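Putative sortase (Streptococcus pneumoniae, PDB 2W1K) probably acts as a class C sortase, a transpeptidase that helps assemble the pneumococcal pilus by joining its subunits covalently. Local coordinates at residues A[133-138]-A[203-208]. Sequence-based numbering, arbitrary orientation.
Sequences ALYYDN and AAVARV
Tyr135, midway along strand 133-137, meets two valines one helical turn apart on helix 202-209. The nearer is Val205, whose CG1 lies 3.7 Å from Tyr135 CD1 and 3.8 Å from Tyr135 CE1, one methyl touching the CD1-CE1 side of the ring. It comes in at a slant to the ring plane, the two side chains oblique to each other. With CG1 anti to its backbone N (chi1 176°), Val205 directs this branch at the tyrosine. Val208 makes a looser second touch: its CG1 stands 4.4 Å from Tyr135 CE2, across the ring from the CD1-CE1 bond, also aslant. A flat aromatic offers both valines carbon surface along its length, and valine, branched at CB, can offer a methyl without a long flexible arm.

No hydrogen bond crosses the contact: it is apolar, small (133 Å² buried, both sides summed) and near the protein surface. The backbones stay well apart, 8.3 Å between the CA atoms of Tyr135 and Val205. Ile142 of the adjacent strand 141-153 touches both of these residues, so the apolar contact continues onto that strand. On the other side of the strand, Leu134 and Tyr136 are buried and pack against strand 168-176. Asp137, its CB toward the helix, forms a salt bridge with Lys197 and a hydrogen bond with His9 of helix 5-15.

The contact thus seats this helix, the last of the ordered chain, on the outer face of the barrel at strand 133-137, which pairs with strands 141-153 and 65-69 on its two sides: peripheral helix-on-sheet packing added to the closed beta-barrel of the sortase fold.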
ATOM      1  N   ALA A 133      -6.453   0.132  12.966  1.00 33.05           N
ATOM      2  CA  ALA A 133      -7.088   0.454  11.678  1.00 31.59           C
ATOM      3  C   ALA A 133      -6.041   0.995  10.684  1.00 32.57           C
ATOM      4  O   ALA A 133      -5.030   1.580  11.104  1.00 33.34           O
ATOM      5  CB  ALA A 133      -8.210   1.482  11.932  1.00 28.36           C
ATOM      6  N   LEU A 134      -6.275   0.784   9.390  1.00 32.00           N
ATOM      7  CA  LEU A 134      -5.502   1.364   8.296  1.00 30.43           C
ATOM      8  C   LEU A 134      -6.621   1.796   7.359  1.00 30.67           C
ATOM      9  O   LEU A 134      -7.593   1.034   7.117  1.00 26.97           O
ATOM     10  CB  LEU A 134      -4.655   0.246   7.671  1.00 29.04           C
ATOM     11  CG  LEU A 134      -3.826   0.563   6.417  1.00 30.94           C
ATOM     12  CD1 LEU A 134      -2.537  -0.286   6.233  1.00 33.63           C
ATOM     13  CD2 LEU A 134      -4.655   0.485   5.139  1.00 33.49           C
ATOM     14  N   TYR A 135      -6.502   3.018   6.855  1.00 30.27           N
ATOM     15  CA  TYR A 135      -7.440   3.517   5.868  1.00 30.18           C
ATOM     16  C   TYR A 135      -6.691   3.788   4.540  1.00 31.62           C
ATOM     17  O   TYR A 135      -5.572   4.378   4.550  1.00 28.84           O
ATOM     18  CB  TYR A 135      -8.057   4.800   6.351  1.00 29.32           C
ATOM     19  CG  TYR A 135      -8.858   4.603   7.634  1.00 29.96           C
ATOM     20  CD1 TYR A 135     -10.112   4.056   7.588  1.00 28.46           C
ATOM     21  CD2 TYR A 135      -8.330   4.965   8.910  1.00 31.43           C
ATOM     22  CE1 TYR A 135     -10.851   3.897   8.700  1.00 29.55           C
ATOM     23  CE2 TYR A 135      -9.053   4.764  10.089  1.00 29.43           C
ATOM     24  CZ  TYR A 135     -10.341   4.265   9.963  1.00 32.09           C
ATOM     25  OH  TYR A 135     -11.165   4.066  11.038  1.00 34.90           O
ATOM     26  N   TYR A 136      -7.328   3.389   3.412  1.00 27.81           N
ATOM     27  CA  TYR A 136      -6.666   3.499   2.167  1.00 26.92           C
ATOM     28  C   TYR A 136      -7.562   4.335   1.252  1.00 27.05           C
ATOM     29  O   TYR A 136      -8.689   3.969   0.988  1.00 29.34           O
ATOM     30  CB  TYR A 136      -6.384   2.051   1.565  1.00 24.86           C
ATOM     31  CG  TYR A 136      -5.732   2.166   0.234  1.00 24.81           C
ATOM     32  CD1 TYR A 136      -4.355   2.357   0.127  1.00 25.85           C
ATOM     33  CD2 TYR A 136      -6.487   2.146  -0.956  1.00 28.96           C
ATOM     34  CE1 TYR A 136      -3.716   2.536  -1.117  1.00 27.00           C
ATOM     35  CE2 TYR A 136      -5.875   2.368  -2.209  1.00 22.65           C
ATOM     36  CZ  TYR A 136      -4.497   2.525  -2.278  1.00 27.07           C
ATOM     37  OH  TYR A 136      -3.892   2.815  -3.470  1.00 24.85           O
ATOM     38  N   ASP A 137      -7.062   5.401   0.659  1.00 27.36           N
ATOM     39  CA  ASP A 137      -7.933   6.234  -0.152  1.00 26.69           C
ATOM     40  C   ASP A 137      -7.592   6.139  -1.651  1.00 27.31           C
ATOM     41  O   ASP A 137      -6.433   6.457  -2.030  1.00 25.72           O
ATOM     42  CB  ASP A 137      -7.816   7.657   0.398  1.00 23.45           C
ATOM     43  CG  ASP A 137      -8.771   8.618  -0.245  1.00 31.30           C
ATOM     44  OD1 ASP A 137      -9.447   8.279  -1.259  1.00 31.91           O
ATOM     45  OD2 ASP A 137      -8.835   9.772   0.291  1.00 34.46           O
ATOM     46  N   ASN A 138      -8.532   5.664  -2.492  1.00 27.55           N
ATOM     47  CA  ASN A 138      -8.242   5.471  -3.934  1.00 28.14           C
ATOM     48  C   ASN A 138      -8.752   6.649  -4.698  1.00 29.72           C
ATOM     49  O   ASN A 138      -8.802   6.639  -5.952  1.00 30.73           O
ATOM     50  CB  ASN A 138      -8.865   4.194  -4.554  1.00 27.92           C
ATOM     51  CG  ASN A 138     -10.397   4.080  -4.388  1.00 27.15           C
ATOM     52  OD1 ASN A 138     -11.135   5.027  -4.310  1.00 29.87           O
ATOM     53  ND2 ASN A 138     -10.840   2.886  -4.342  1.00 27.34           N
ATOM     54  N   ALA A 203     -17.627  11.127   5.855  1.00 30.93           N
ATOM     55  CA  ALA A 203     -16.955  12.311   6.306  1.00 31.80           C
ATOM     56  C   ALA A 203     -16.213  12.091   7.649  1.00 32.14           C
ATOM     57  O   ALA A 203     -15.083  12.568   7.778  1.00 33.15           O
ATOM     58  CB  ALA A 203     -17.948  13.499   6.458  1.00 29.64           C
ATOM     59  N   ALA A 204     -16.858  11.418   8.618  1.00 29.98           N
ATOM     60  CA  ALA A 204     -16.146  11.029   9.844  1.00 31.65           C
ATOM     61  C   ALA A 204     -14.932  10.071   9.594  1.00 31.69           C
ATOM     62  O   ALA A 204     -13.969  10.130  10.347  1.00 33.31           O
ATOM     63  CB  ALA A 204     -17.100  10.411  10.830  1.00 28.42           C
ATOM     64  N   VAL A 205     -14.976   9.204   8.569  1.00 31.14           N
ATOM     65  CA  VAL A 205     -13.824   8.327   8.279  1.00 31.13           C
ATOM     66  C   VAL A 205     -12.732   9.240   7.741  1.00 31.73           C
ATOM     67  O   VAL A 205     -11.578   9.151   8.158  1.00 30.37           O
ATOM     68  CB  VAL A 205     -14.195   7.205   7.205  1.00 32.06           C
ATOM     69  CG1 VAL A 205     -12.978   6.343   6.813  1.00 31.04           C
ATOM     70  CG2 VAL A 205     -15.380   6.338   7.710  1.00 32.69           C
ATOM     71  N   ALA A 206     -13.117  10.190   6.846  1.00 31.55           N
ATOM     72  CA  ALA A 206     -12.096  11.036   6.185  1.00 31.26           C
ATOM     73  C   ALA A 206     -11.453  11.884   7.283  1.00 33.56           C
ATOM     74  O   ALA A 206     -10.254  12.197   7.226  1.00 33.66           O
ATOM     75  CB  ALA A 206     -12.712  11.967   5.109  1.00 28.79           C
ATOM     76  N   ARG A 207     -12.267  12.302   8.243  1.00 33.52           N
ATOM     77  CA  ARG A 207     -11.769  13.269   9.206  1.00 36.01           C
ATOM     78  C   ARG A 207     -10.688  12.620  10.114  1.00 36.01           C
ATOM     79  O   ARG A 207      -9.608  13.165  10.425  1.00 36.53           O
ATOM     80  CB  ARG A 207     -12.992  13.799   9.986  1.00 35.12           C
ATOM     81  CG  ARG A 207     -12.633  14.609  11.196  1.00 39.44           C
ATOM     82  CD  ARG A 207     -13.895  15.215  11.748  1.00 41.91           C
ATOM     83  NE  ARG A 207     -14.757  15.801  10.725  1.00 37.53           N
ATOM     84  CZ  ARG A 207     -16.006  15.401  10.427  1.00 40.63           C
ATOM     85  NH1 ARG A 207     -16.582  14.344  11.018  1.00 33.44           N
ATOM     86  NH2 ARG A 207     -16.694  16.068   9.503  1.00 38.28           N
ATOM     87  N   VAL A 208     -11.018  11.434  10.563  1.00 36.60           N
ATOM     88  CA  VAL A 208     -10.159  10.628  11.402  1.00 36.31           C
ATOM     89  C   VAL A 208      -8.849  10.110  10.765  1.00 37.41           C
ATOM     90  O   VAL A 208      -7.784  10.007  11.450  1.00 36.64           O
ATOM     91  CB  VAL A 208     -10.996   9.411  11.780  1.00 36.58           C
ATOM     92  CG1 VAL A 208     -10.139   8.376  12.340  1.00 40.10           C
ATOM     93  CG2 VAL A 208     -12.090   9.855  12.817  1.00 37.78           C
TER